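Local coordinates for protein putative acetyl xylan esterase (Cellvibrio japonicus, PDB 2W9X) that removes acetyl groups from plant cell wall polysaccharides, deacetylating glucomannan in strong preference to xylan, at residues L30-R35 and V55-A60; I76-V81 and R110-T115; N293-N298 and V324-D329; M178-L183 and Q343-L348. All blocks are in the same frame, centred on the assembly; numbering follows the deposited sequence.

Contacts 1 and 2 belong to one antiparallel sheet of the N-terminal beta domain, where strands 56-62 and 108-113 are neighbours; a salt bridge from Glu-58 to Arg-110 joins them. Both are buried, with mainly apolar side chains on one face of the sheet and mainly charged or polar groups on the other. Contacts 3 and 4 lie in the esterase domain. Contact 3, at the edge of its parallel sheet, is only partly buried and mixes backbone bonds with a salt bridge beside the second subunit, whereas contact 4 is buried helix packing without a hydrogen bond across it. Phe-325 of contact 3 packs on Leu-345 and Leu-348 of contact 4.

Contact 1. Residues L30-R35 and V55-A60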
# COMPACT_ATOMS: atom_id res chain seq x y z
N LEU B 30 2.06 16.03 -34.19
CA LEU B 30 2.93 15.69 -33.08
C LEU B 30 2.11 15.25 -31.86
O LEU B 30 0.89 15.47 -31.80
CB LEU B 30 3.87 16.87 -32.76
CG LEU B 30 3.69 17.89 -31.62
CD1 LEU B 30 4.66 19.03 -31.86
CD2 LEU B 30 2.28 18.42 -31.48
N HIS B 31 2.81 14.61 -30.93
CA HIS B 31 2.27 14.15 -29.65
C HIS B 31 3.06 14.83 -28.54
O HIS B 31 4.29 14.94 -28.63
CB HIS B 31 2.40 12.63 -29.55
CG HIS B 31 2.14 12.08 -28.18
ND1 HIS B 31 0.87 11.91 -27.68
CD2 HIS B 31 2.99 11.66 -27.22
CE1 HIS B 31 0.95 11.40 -26.46
NE2 HIS B 31 2.22 11.24 -26.15
N ILE B 32 2.36 15.27 -27.50
CA ILE B 32 2.98 16.00 -26.39
C ILE B 32 2.90 15.22 -25.08
O ILE B 32 1.83 14.73 -24.70
CB ILE B 32 2.31 17.39 -26.16
CG1 ILE B 32 2.37 18.25 -27.42
CG2 ILE B 32 2.97 18.11 -24.97
CD1 ILE B 32 1.07 19.01 -27.71
N GLY B 33 4.04 15.11 -24.42
CA GLY B 33 4.08 14.66 -23.04
C GLY B 33 4.35 15.81 -22.09
O GLY B 33 5.21 16.66 -22.35
N GLY B 34 3.61 15.86 -20.99
CA GLY B 34 3.82 16.88 -19.99
C GLY B 34 2.95 18.10 -20.23
O GLY B 34 2.33 18.24 -21.31
N ARG B 35 2.92 18.97 -19.23
CA ARG B 35 2.08 20.16 -19.23
C ARG B 35 2.66 21.19 -20.18
O ARG B 35 3.81 21.61 -20.03
CB ARG B 35 1.96 20.74 -17.82
CG ARG B 35 1.08 19.92 -16.91
CD ARG B 35 1.05 20.51 -15.53
NE ARG B 35 0.09 19.82 -14.68
CZ ARG B 35 -0.16 20.15 -13.42
NH1 ARG B 35 0.49 21.17 -12.85
NH2 ARG B 35 -1.07 19.48 -12.73
N VAL B 55 9.20 17.50 -19.99
CA VAL B 55 8.30 17.65 -21.12
C VAL B 55 8.92 16.99 -22.37
O VAL B 55 10.14 16.95 -22.51
CB VAL B 55 7.98 19.17 -21.35
CG1 VAL B 55 7.42 19.43 -22.72
CG2 VAL B 55 7.01 19.68 -20.29
N TYR B 56 8.07 16.43 -23.23
CA TYR B 56 8.54 15.83 -24.49
C TYR B 56 7.58 15.99 -25.66
O TYR B 56 6.36 16.16 -25.47
CB TYR B 56 8.93 14.35 -24.31
CG TYR B 56 7.83 13.44 -23.81
CD1 TYR B 56 7.01 12.76 -24.70
CD2 TYR B 56 7.63 13.25 -22.43
CE1 TYR B 56 6.00 11.91 -24.25
CE2 TYR B 56 6.63 12.40 -21.97
CZ TYR B 56 5.82 11.73 -22.88
OH TYR B 56 4.83 10.89 -22.43
N PHE B 57 8.13 15.94 -26.87
CA PHE B 57 7.38 16.03 -28.13
C PHE B 57 7.82 14.89 -29.06
O PHE B 57 9.02 14.63 -29.22
CB PHE B 57 7.64 17.38 -28.81
CG PHE B 57 7.35 18.57 -27.93
CD1 PHE B 57 6.09 19.17 -27.94
CD2 PHE B 57 8.34 19.10 -27.12
CE1 PHE B 57 5.82 20.27 -27.14
CE2 PHE B 57 8.08 20.20 -26.30
CZ PHE B 57 6.82 20.79 -26.31
N GLU B 58 6.83 14.22 -29.66
CA GLU B 58 7.10 13.09 -30.54
C GLU B 58 6.47 13.29 -31.90
O GLU B 58 5.40 13.90 -32.02
CB GLU B 58 6.62 11.77 -29.94
CG GLU B 58 7.48 11.27 -28.78
CD GLU B 58 6.84 10.12 -28.05
OE1 GLU B 58 7.45 9.04 -28.05
OE2 GLU B 58 5.75 10.29 -27.46
N THR B 59 7.15 12.77 -32.93
CA THR B 59 6.59 12.72 -34.29
C THR B 59 7.09 11.51 -35.09
O THR B 59 8.05 10.84 -34.68
CB THR B 59 6.81 14.04 -35.07
OG1 THR B 59 5.91 14.08 -36.18
CG2 THR B 59 8.24 14.19 -35.58
N ALA B 60 6.43 11.25 -36.22
CA ALA B 60 6.72 10.10 -37.07
C ALA B 60 6.40 10.43 -38.51
O ALA B 60 5.35 11.04 -38.80
CB ALA B 60 5.94 8.87 -36.61
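Gly-33 lies against the ring of Tyr-56 where strands 31-33 and 56-60 pair antiparallel in a sheet of the N-terminal beta domain. Its CA sits over the centre of one ring face, 3.5 Å from the Tyr-56 ring centroid and 14° off the ring normal, a CH-pi contact. Tyr-56 CG stands between its own backbone N and carbonyl carbon (chi1 59°), which starts the ring toward the glycine. The pair is bound in both directions, Gly-33 N to Tyr-56 O at 2.8 Å and Tyr-56 N to Gly-33 O at 3.0 Å. His-31 and Glu-58 form the next hydrogen-bonded pair, their side chains side by side and pointing the same way; Glu-58 OE2 meets the edge of the imidazole near its plane, 3.1 Å from His-31 CD2. On the other face of the sheet, Ile-32 CG1 packs 3.9 Å from Phe-57 CD1, and Leu-30 CD1 reaches the same ring atom from 4.2 Å.

Further out, the polar ends turn to other parts of the chain. Glu-58 is held by salt bridges from Arg-141 to OE2 and from Arg-110 to OE1, an arrangement that would favour its charged form. A second carboxylate ties this sheet to strand 191-196 of the esterase domain: Asp-191 OD1 is hydrogen-bonded to both His-31 NE2 and Tyr-56 OH.

Contact 2. Residues I76-V81 and R110-T115; sequences IFRLIV and RLEKLT
Arg-78 and Glu-112 face each other as a hydrogen-bonded pair of antiparallel strands 76-81 and 110-113, and their side chains run side by side in the same direction. The arginine approaches side-on: NE lies 2.8 Å from Glu-112 OE1 and NH1 lies 3.0 Å from the same oxygen. OE1 is met by NE nearly along its C-O axis and by NH1 through its syn lone pair, with guanidinium and carboxylate 26° from coplanar. The other oxygen, Glu-112 OE2, uses its anti lone pair in a salt bridge with Arg-110 NE and also binds Lys-186 by a salt bridge. With two arginines and a lysine around it, the carboxylate is probably kept ionised.

The tightly packed side is the opposite, mainly apolar face of the sheet. There Leu-111 CD1 presses on Phe-77 CB at 3.7 Å, and Leu-79 CD1 lies 4.2 Å from Leu-111 CB; strand 67-72 covers this layer through Leu-68 and Phe-70. On the charged face, by contrast, Arg-78, Ile-80 and Arg-110 stay partly exposed, while Glu-112 is buried. Even so, Leu-114 CD1 touches the aliphatic part of Arg-78 at CG, the two side chains crossing at about a right angle. Past the regular pairing, Ile-76 N donates to Thr-115 OG1 at 3.0 Å, a hydroxyl also bound by Asn-75. The pairing belongs to the antiparallel sheet of the family 2 carbohydrate esterase N-terminal domain, a member of the galactose-binding-domain-like clan, and is consistent with the beta-sandwich fold of that clan.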
# COMPACT_ATOMS: atom_id res chain seq x y z
N ILE B 76 18.38 22.52 -21.62
CA ILE B 76 19.11 21.53 -22.39
C ILE B 76 18.08 20.46 -22.77
O ILE B 76 17.20 20.12 -21.97
CB ILE B 76 20.29 20.89 -21.60
CG1 ILE B 76 21.17 21.96 -20.94
CG2 ILE B 76 21.13 19.98 -22.52
CD1 ILE B 76 22.29 21.40 -20.01
N PHE B 77 18.19 19.95 -24.00
CA PHE B 77 17.31 18.91 -24.51
C PHE B 77 18.15 17.75 -24.99
O PHE B 77 19.32 17.92 -25.32
CB PHE B 77 16.53 19.40 -25.76
CG PHE B 77 15.59 20.53 -25.49
CD1 PHE B 77 14.25 20.28 -25.20
CD2 PHE B 77 16.03 21.85 -25.57
CE1 PHE B 77 13.36 21.33 -24.97
CE2 PHE B 77 15.14 22.90 -25.35
CZ PHE B 77 13.81 22.64 -25.05
N ARG B 78 17.54 16.58 -25.06
CA ARG B 78 18.07 15.55 -25.94
C ARG B 78 17.07 15.18 -27.05
O ARG B 78 15.84 15.26 -26.86
CB ARG B 78 18.61 14.34 -25.17
CG ARG B 78 17.57 13.47 -24.51
CD ARG B 78 18.19 12.46 -23.55
NE ARG B 78 17.15 11.55 -23.08
CZ ARG B 78 17.33 10.54 -22.24
NH1 ARG B 78 16.29 9.78 -21.91
NH2 ARG B 78 18.53 10.30 -21.72
N LEU B 79 17.63 14.83 -28.20
CA LEU B 79 16.85 14.44 -29.37
C LEU B 79 17.10 12.98 -29.70
O LEU B 79 18.24 12.57 -29.88
CB LEU B 79 17.19 15.34 -30.56
CG LEU B 79 16.50 15.13 -31.91
CD1 LEU B 79 15.02 15.44 -31.81
CD2 LEU B 79 17.14 16.03 -32.96
N ILE B 80 16.03 12.20 -29.76
CA ILE B 80 16.14 10.77 -30.02
C ILE B 80 15.50 10.41 -31.36
O ILE B 80 14.27 10.44 -31.50
CB ILE B 80 15.53 9.94 -28.86
CG1 ILE B 80 16.13 10.38 -27.51
CG2 ILE B 80 15.72 8.45 -29.10
CD1 ILE B 80 15.39 9.86 -26.27
N VAL B 81 16.36 10.09 -32.34
CA VAL B 81 15.93 9.70 -33.67
C VAL B 81 16.02 8.18 -33.80
O VAL B 81 17.11 7.61 -33.71
CB VAL B 81 16.78 10.41 -34.77
CG1 VAL B 81 16.37 9.96 -36.17
CG2 VAL B 81 16.66 11.91 -34.65
N ARG B 110 11.79 11.73 -31.04
CA ARG B 110 11.39 12.15 -29.69
C ARG B 110 12.35 13.21 -29.15
O ARG B 110 13.56 12.97 -29.05
CB ARG B 110 11.38 10.93 -28.76
CG ARG B 110 10.89 11.18 -27.33
CD ARG B 110 10.84 9.89 -26.55
NE ARG B 110 10.45 10.09 -25.15
CZ ARG B 110 9.27 9.76 -24.64
NH1 ARG B 110 8.33 9.19 -25.38
NH2 ARG B 110 9.03 9.98 -23.35
N LEU B 111 11.82 14.39 -28.83
CA LEU B 111 12.59 15.47 -28.23
C LEU B 111 12.24 15.55 -26.75
O LEU B 111 11.05 15.56 -26.40
CB LEU B 111 12.28 16.80 -28.92
CG LEU B 111 12.72 18.12 -28.27
CD1 LEU B 111 14.20 18.40 -28.49
CD2 LEU B 111 11.87 19.30 -28.77
N GLU B 112 13.25 15.59 -25.87
CA GLU B 112 13.01 15.63 -24.42
C GLU B 112 13.73 16.78 -23.71
O GLU B 112 14.92 16.99 -23.90
CB GLU B 112 13.44 14.31 -23.74
CG GLU B 112 12.70 13.06 -24.25
CD GLU B 112 13.21 11.76 -23.67
OE1 GLU B 112 14.34 11.69 -23.13
OE2 GLU B 112 12.46 10.77 -23.77
N LYS B 113 12.99 17.51 -22.88
CA LYS B 113 13.57 18.48 -21.94
C LYS B 113 14.28 17.72 -20.80
O LYS B 113 13.75 16.75 -20.25
CB LYS B 113 12.46 19.39 -21.41
CG LYS B 113 12.84 20.37 -20.31
CD LYS B 113 11.57 20.71 -19.53
CE LYS B 113 11.48 22.17 -19.12
NZ LYS B 113 12.27 22.47 -17.91
N LEU B 114 15.49 18.18 -20.46
CA LEU B 114 16.32 17.53 -19.44
C LEU B 114 16.37 18.35 -18.16
O LEU B 114 16.38 17.80 -17.07
CB LEU B 114 17.76 17.40 -19.98
CG LEU B 114 18.18 16.20 -20.82
CD1 LEU B 114 17.08 15.59 -21.63
CD2 LEU B 114 19.41 16.49 -21.66
N THR B 115 16.39 19.66 -18.31
CA THR B 115 16.71 20.57 -17.21
C THR B 115 15.46 21.12 -16.51
O THR B 115 14.34 20.98 -17.00
CB THR B 115 17.57 21.73 -17.72
OG1 THR B 115 16.99 22.25 -18.92
CG2 THR B 115 19.01 21.28 -18.01

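Contact 3. Residues N293-N298 and V324-D329; sequences NSDQSN and VFKGLD. With GOL (glycerol), chain I.
Asn-293 and Phe-325 are joined by a backbone hydrogen bond between the parallel strands 288-294 and 320-325, Phe-325 N to Asn-293 O at 2.7 Å. Asp-295 N adds a weak bond to Phe-325 O where the strands give way to loops.

In the van der Waals packing, the Phe-325 ring turns one face to the opposite backbone: Ser-294 CA stands 3.7 Å above its plane, offset toward the rim, and Ser-294 CB lies 3.6 Å from Phe-325 CE1. Ser-294 OG accepts from Gln-296 N in an ST turn.

Charge pairing occupies the outer end. Lys-326 bends at chi3 and chi4 and crosses Asp-295 at about a right angle, with NZ 2.8 Å from Asp-295 OD2, whose anti lone pair it uses; NZ also binds Gly-314 O of the second subunit. A glycerol, probably from the crystallisation liquor, bridges the loops: its O3 donates to Asp-295 OD2 at 3.0 Å and accepts from Gly-327 N. These are the C-terminal strand ends of a beta-alpha-beta unit, connected by helix 300-314, in the parallel sheet of the SGNH-hydrolase fold.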
# COMPACT_ATOMS: atom_id res chain seq x y z
N ASN B 293 8.52 7.98 0.01
CA ASN B 293 9.45 8.79 0.81
C ASN B 293 10.68 8.01 1.26
O ASN B 293 10.74 6.79 1.15
CB ASN B 293 8.78 9.48 2.03
CG ASN B 293 7.66 10.43 1.64
OD1 ASN B 293 7.85 11.67 1.55
ND2 ASN B 293 6.47 9.87 1.42
N SER B 294 11.67 8.75 1.76
CA SER B 294 12.94 8.18 2.23
C SER B 294 12.79 7.65 3.64
O SER B 294 11.78 7.93 4.34
CB SER B 294 14.01 9.28 2.26
OG SER B 294 13.72 10.14 3.36
N ASP B 295 13.82 6.91 4.06
CA ASP B 295 13.97 6.45 5.43
C ASP B 295 14.82 7.45 6.23
O ASP B 295 15.45 7.08 7.22
CB ASP B 295 14.62 5.05 5.45
CG ASP B 295 16.05 5.02 4.83
OD1 ASP B 295 16.52 6.02 4.26
OD2 ASP B 295 16.69 3.96 4.90
N GLN B 296 14.86 8.71 5.81
CA GLN B 296 15.75 9.65 6.48
C GLN B 296 15.02 10.55 7.49
O GLN B 296 13.83 10.34 7.79
CB GLN B 296 16.56 10.44 5.44
CG GLN B 296 17.45 9.51 4.58
CD GLN B 296 18.63 8.95 5.35
OE1 GLN B 296 19.46 9.70 5.85
NE2 GLN B 296 18.70 7.61 5.48
N SER B 297 15.74 11.53 8.03
CA SER B 297 15.22 12.42 9.08
C SER B 297 14.68 11.63 10.28
O SER B 297 13.62 11.98 10.83
CB SER B 297 14.17 13.41 8.54
OG SER B 297 14.75 14.35 7.63
N ASN B 298 15.42 10.58 10.67
CA ASN B 298 15.12 9.68 11.81
C ASN B 298 13.75 9.00 11.72
O ASN B 298 13.17 8.59 12.75
CB ASN B 298 15.25 10.40 13.17
CG ASN B 298 16.68 10.80 13.50
OD1 ASN B 298 17.61 10.61 12.71
ND2 ASN B 298 16.87 11.37 14.71
N VAL B 324 8.56 3.35 1.14
CA VAL B 324 9.71 3.96 1.83
C VAL B 324 10.98 3.43 1.18
O VAL B 324 11.24 2.21 1.19
CB VAL B 324 9.73 3.65 3.33
CG1 VAL B 324 10.94 4.30 3.98
CG2 VAL B 324 8.42 4.11 3.98
N PHE B 325 11.77 4.33 0.59
CA PHE B 325 12.98 3.88 -0.10
C PHE B 325 14.20 4.01 0.78
O PHE B 325 14.26 4.87 1.68
CB PHE B 325 13.16 4.54 -1.49
CG PHE B 325 13.25 6.05 -1.46
CD1 PHE B 325 14.44 6.70 -1.13
CD2 PHE B 325 12.14 6.82 -1.82
CE1 PHE B 325 14.50 8.10 -1.12
CE2 PHE B 325 12.21 8.21 -1.82
CZ PHE B 325 13.39 8.84 -1.48
N LYS B 326 15.17 3.12 0.54
CA LYS B 326 16.34 2.92 1.39
C LYS B 326 17.57 2.62 0.53
O LYS B 326 17.45 2.17 -0.61
CB LYS B 326 16.13 1.72 2.33
CG LYS B 326 14.84 1.73 3.18
CD LYS B 326 14.69 0.41 3.93
CE LYS B 326 15.83 0.16 4.95
NZ LYS B 326 16.05 1.38 5.78
N GLY B 327 18.75 2.89 1.09
CA GLY B 327 20.00 2.38 0.53
C GLY B 327 20.49 3.10 -0.71
O GLY B 327 21.08 2.48 -1.59
N LEU B 328 20.22 4.41 -0.79
CA LEU B 328 20.74 5.23 -1.87
C LEU B 328 22.14 5.72 -1.53
O LEU B 328 22.48 5.79 -0.35
CB LEU B 328 19.83 6.43 -2.05
CG LEU B 328 18.54 6.26 -2.87
CD1 LEU B 328 17.72 5.13 -2.42
CD2 LEU B 328 17.72 7.55 -2.78
N ASP B 329 22.94 6.06 -2.54
CA ASP B 329 24.26 6.65 -2.27
C ASP B 329 24.26 8.18 -2.21
O ASP B 329 25.23 8.77 -1.73
CB ASP B 329 25.35 6.14 -3.22
CG ASP B 329 25.08 6.45 -4.70
OD1 ASP B 329 24.47 7.48 -5.08
OD2 ASP B 329 25.55 5.65 -5.52
C1 GOL I . 21.30 6.21 2.66
O1 GOL I . 20.43 5.57 1.77
C2 GOL I . 21.63 5.23 3.78
O2 GOL I . 22.54 5.93 4.61
C3 GOL I . 20.35 4.76 4.52
O3 GOL I . 19.44 3.92 3.78

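Contact 4. Residues M178-L183 and Q343-L348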
# COMPACT_ATOMS: atom_id res chain seq x y z
N MET B 178 16.46 11.00 -16.76
CA MET B 178 17.12 9.90 -16.04
C MET B 178 16.69 9.75 -14.58
O MET B 178 17.13 8.81 -13.90
CB MET B 178 18.61 9.99 -16.18
CG MET B 178 18.95 9.72 -17.61
SD MET B 178 20.64 9.47 -17.81
CE MET B 178 21.23 11.10 -17.46
N ALA B 179 15.83 10.65 -14.11
CA ALA B 179 15.20 10.47 -12.81
C ALA B 179 14.24 9.27 -12.88
O ALA B 179 13.87 8.83 -13.96
CB ALA B 179 14.47 11.75 -12.38
N PHE B 180 13.82 8.78 -11.72
CA PHE B 180 13.03 7.55 -11.63
C PHE B 180 11.65 7.59 -12.31
O PHE B 180 11.13 6.55 -12.70
CB PHE B 180 12.91 7.09 -10.16
CG PHE B 180 12.24 8.10 -9.25
CD1 PHE B 180 10.83 8.21 -9.20
CD2 PHE B 180 13.01 8.92 -8.42
CE1 PHE B 180 10.20 9.14 -8.35
CE2 PHE B 180 12.40 9.83 -7.57
CZ PHE B 180 10.98 9.95 -7.53
N GLY B 181 11.08 8.78 -12.47
CA GLY B 181 9.75 8.93 -13.06
C GLY B 181 9.66 8.57 -14.53
O GLY B 181 8.93 7.64 -14.90
N PRO B 182 10.39 9.30 -15.39
CA PRO B 182 10.47 8.90 -16.82
C PRO B 182 10.93 7.46 -17.04
O PRO B 182 10.38 6.78 -17.91
CB PRO B 182 11.47 9.91 -17.40
CG PRO B 182 11.21 11.13 -16.58
CD PRO B 182 11.12 10.55 -15.16
N LEU B 183 11.90 6.99 -16.25
CA LEU B 183 12.39 5.61 -16.37
C LEU B 183 11.31 4.60 -16.04
O LEU B 183 11.17 3.59 -16.73
CB LEU B 183 13.62 5.36 -15.49
CG LEU B 183 14.93 6.12 -15.68
CD1 LEU B 183 15.93 5.60 -14.64
CD2 LEU B 183 15.50 6.03 -17.12
N GLN B 343 17.80 4.98 -11.15
CA GLN B 343 17.55 3.62 -11.66
C GLN B 343 17.08 2.66 -10.57
O GLN B 343 16.18 1.86 -10.80
CB GLN B 343 18.80 3.06 -12.38
CG GLN B 343 18.50 1.80 -13.20
CD GLN B 343 17.49 2.02 -14.34
OE1 GLN B 343 16.39 1.47 -14.33
NE2 GLN B 343 17.88 2.83 -15.32
N LEU B 344 17.68 2.71 -9.39
CA LEU B 344 17.24 1.83 -8.29
C LEU B 344 15.79 2.10 -7.87
O LEU B 344 15.01 1.15 -7.64
CB LEU B 344 18.19 1.94 -7.08
CG LEU B 344 19.65 1.59 -7.39
CD1 LEU B 344 20.55 1.83 -6.17
CD2 LEU B 344 19.80 0.12 -7.95
N LEU B 345 15.44 3.37 -7.77
CA LEU B 345 14.06 3.76 -7.39
C LEU B 345 13.08 3.37 -8.49
O LEU B 345 11.98 2.93 -8.20
CB LEU B 345 13.97 5.25 -7.11
CG LEU B 345 14.78 5.67 -5.87
CD1 LEU B 345 14.95 7.20 -5.84
CD2 LEU B 345 14.11 5.17 -4.60
N ALA B 346 13.51 3.50 -9.74
CA ALA B 346 12.69 3.07 -10.88
C ALA B 346 12.40 1.58 -10.80
O ALA B 346 11.25 1.16 -10.93
CB ALA B 346 13.37 3.43 -12.19
N ASN B 347 13.44 0.79 -10.54
CA ASN B 347 13.29 -0.67 -10.43
C ASN B 347 12.33 -1.03 -9.32
O ASN B 347 11.54 -1.96 -9.47
CB ASN B 347 14.64 -1.38 -10.21
CG ASN B 347 15.62 -1.14 -11.35
OD1 ASN B 347 15.22 -0.78 -12.46
ND2 ASN B 347 16.91 -1.33 -11.08
N LEU B 348 12.41 -0.30 -8.21
CA LEU B 348 11.49 -0.49 -7.09
C LEU B 348 10.03 -0.28 -7.52
O LEU B 348 9.15 -1.10 -7.22
CB LEU B 348 11.84 0.55 -6.01
CG LEU B 348 11.86 0.28 -4.51
CD1 LEU B 348 12.72 -0.95 -4.20
CD2 LEU B 348 12.45 1.52 -3.85
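Phe-180 and Ala-346 bring the first turn of helix 180-187 close to the middle of helix 339-354, their CA atoms 4.6 Å apart. The two helices belong to the SGNH-hydrolase domain, and the near approach is consistent with the small side chain of Ala-346 at this point. Phe-180 CB rests 3.7 Å from Ala-346 N, so the aromatic side chain starts directly against the backbone of the other helix. With CG between backbone N and carbonyl carbon (chi1 60°), Phe-180 CG comes to lie 4.0 Å from Leu-345 CB. The ring then crosses Leu-345 obliquely, with CD2 3.7 Å from Leu-345 CD1.

One turn further on, Leu-183 packs beside the same alanine, its CB 3.8 Å from Ala-346 CB. The methyl of Ala-346 thus meets both Phe-180 and Leu-183, the latter more closely. No hydrogen bond crosses the interface, which coheres through apolar contact.

Other parts of the domain complete the surroundings. Asp-342 and Leu-349 of helix 339-354 also touch Phe-180, while Leu-345 reaches onward to Phe-325 of strand 320-325 and to Leu-328. Phe-180 lies about 9 Å, side chain to side chain, from Ser-151, the inferred nucleophile. At the more exposed margin, the chain of Gln-343 bends at chi2 (62°) and its side chain crosses that of Leu-183 at about a right angle, Gln-343 CD lying 3.9 Å from Leu-183 CD1.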